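Local coordinates for uncharacterized protein (Archaeoglobus fulgidus DSM 4304, PDB 3BPD) that is of unknown function but binds magnesium ions and assembles from seven copies of a small alpha-beta chain of the DUF211 family, at residues F[8-13]-F[50-55]. The protein carries 1 engineered substitution. Residues are numbered along the deposited sequence; the frame is centred on the assembly and turned at random.
Sequences RLVLDV and NIKITI. With MG (magnesium ion), chain Y.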
# COMPACT_ATOMS: atom_id res chain seq x y z
N ARG F 8 0.37 -1.56 22.99
CA ARG F 8 0.41 -2.70 22.10
C ARG F 8 1.67 -3.56 22.29
O ARG F 8 2.78 -3.05 22.49
CB ARG F 8 0.30 -2.23 20.64
CG ARG F 8 -0.09 -3.33 19.66
CD ARG F 8 -0.19 -2.80 18.24
NE ARG F 8 1.11 -2.44 17.72
CZ ARG F 8 1.31 -1.72 16.62
NH1 ARG F 8 0.27 -1.28 15.92
NH2 ARG F 8 2.54 -1.42 16.23
N LEU F 9 1.49 -4.87 22.24
CA LEU F 9 2.59 -5.81 22.40
C LEU F 9 2.54 -6.90 21.33
O LEU F 9 1.47 -7.38 20.95
CB LEU F 9 2.53 -6.48 23.79
CG LEU F 9 2.67 -5.60 25.02
CD1 LEU F 9 2.22 -6.33 26.28
CD2 LEU F 9 4.12 -5.17 25.14
N VAL F 10 3.70 -7.27 20.80
CA VAL F 10 3.74 -8.36 19.84
C VAL F 10 4.64 -9.36 20.54
O VAL F 10 5.83 -9.14 20.70
CB VAL F 10 4.33 -7.94 18.47
CG1 VAL F 10 4.53 -9.18 17.60
CG2 VAL F 10 3.39 -6.95 17.77
N LEU F 11 4.04 -10.43 21.01
CA LEU F 11 4.78 -11.44 21.73
C LEU F 11 5.06 -12.71 20.94
O LEU F 11 4.18 -13.27 20.31
CB LEU F 11 4.03 -11.79 23.01
CG LEU F 11 3.69 -10.58 23.88
CD1 LEU F 11 3.12 -11.04 25.20
CD2 LEU F 11 4.95 -9.75 24.11
N ASP F 12 6.31 -13.14 20.96
CA ASP F 12 6.68 -14.38 20.29
C ASP F 12 6.50 -15.45 21.35
O ASP F 12 7.23 -15.46 22.35
CB ASP F 12 8.14 -14.36 19.85
CG ASP F 12 8.61 -15.72 19.40
OD1 ASP F 12 9.84 -15.89 19.26
OD2 ASP F 12 7.76 -16.61 19.19
N VAL F 13 5.55 -16.34 21.15
CA VAL F 13 5.28 -17.38 22.12
C VAL F 13 5.36 -18.82 21.61
O VAL F 13 4.92 -19.13 20.51
CB VAL F 13 3.89 -17.16 22.76
CG1 VAL F 13 3.50 -18.35 23.62
CG2 VAL F 13 3.90 -15.90 23.60
N ASN F 50 4.63 -22.37 17.47
CA ASN F 50 5.21 -21.06 17.63
C ASN F 50 4.12 -20.13 17.11
O ASN F 50 3.61 -20.31 16.00
CB ASN F 50 6.50 -20.92 16.81
CG ASN F 50 7.70 -21.58 17.49
OD1 ASN F 50 8.03 -21.25 18.63
ND2 ASN F 50 8.36 -22.51 16.80
N ILE F 51 3.74 -19.16 17.93
CA ILE F 51 2.68 -18.23 17.57
C ILE F 51 3.06 -16.78 17.88
O ILE F 51 3.81 -16.52 18.82
CB ILE F 51 1.36 -18.59 18.32
CG1 ILE F 51 1.57 -18.46 19.84
CG2 ILE F 51 0.94 -20.02 17.99
CD1 ILE F 51 0.32 -18.80 20.67
N LYS F 52 2.54 -15.85 17.08
CA LYS F 52 2.77 -14.42 17.29
C LYS F 52 1.49 -13.81 17.89
O LYS F 52 0.42 -13.90 17.28
CB LYS F 52 3.09 -13.72 15.96
CG LYS F 52 4.45 -13.05 15.92
CD LYS F 52 5.57 -14.08 15.84
CE LYS F 52 6.95 -13.43 15.83
NZ LYS F 52 7.96 -14.38 15.30
N ILE F 53 1.60 -13.20 19.07
CA ILE F 53 0.44 -12.60 19.73
C ILE F 53 0.50 -11.07 19.71
O ILE F 53 1.47 -10.47 20.15
CB ILE F 53 0.32 -13.03 21.21
CG1 ILE F 53 0.10 -14.55 21.31
CG2 ILE F 53 -0.84 -12.30 21.87
CD1 ILE F 53 0.10 -15.11 22.75
N THR F 54 -0.55 -10.45 19.18
CA THR F 54 -0.62 -9.00 19.12
C THR F 54 -1.78 -8.59 20.02
O THR F 54 -2.92 -9.00 19.81
CB THR F 54 -0.91 -8.50 17.68
OG1 THR F 54 0.14 -8.92 16.81
CG2 THR F 54 -0.99 -6.98 17.64
N ILE F 55 -1.46 -7.79 21.04
CA ILE F 55 -2.45 -7.31 21.99
C ILE F 55 -2.57 -5.79 21.92
O ILE F 55 -1.58 -5.06 22.02
CB ILE F 55 -2.06 -7.67 23.42
CG1 ILE F 55 -1.79 -9.16 23.51
CG2 ILE F 55 -3.18 -7.32 24.37
CD1 ILE F 55 -1.33 -9.60 24.87
MG MG Y . 11.46 -14.37 19.14
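V13 and I53 meet on the helix-covered face of two antiparallel strands, 8-13 and 50-55, and illustrate how a central strand pair serves a hydrophobic core on one side and a metal site on the other. CG2 of V13, anti to its carbonyl carbon, leans back along the sheet, away from its own partner, and meets CD1 of I53 at a slant, 4.0 Å away. That partner, I51, holds CG1 between its backbone N and carbonyl carbon (chi1 62°), which brings this branch to 3.9 Å from V13 CB. L11 and I53 lie abreast, CB to CB at 4.3 Å, and both press on I69 of helix 62-71; L9 and I55 continue the row. Paired N-H and C=O groups of L9 with I55, L11 with I53 and V13 with I51 make six hydrogen bonds.

On the opposite face, V10 and T54 run side by side, and V10 CG2 lies 3.9 Å from T54 OG1. Beyond them the K52 chain bends over V10 and D12, leaving NZ 4.5 Å from D12 OD2, too far for a salt bridge; NZ also makes a long, weak ion pair with D80. D12 OD1 binds magnesium at 2.2 Å, and S78 OG of the adjoining strand 75-85 is a second ligand. The whole is the ferredoxin-like beta-alpha-beta-beta-alpha-beta fold, with these as its two inner strands in the sheet order 2-3-1-4.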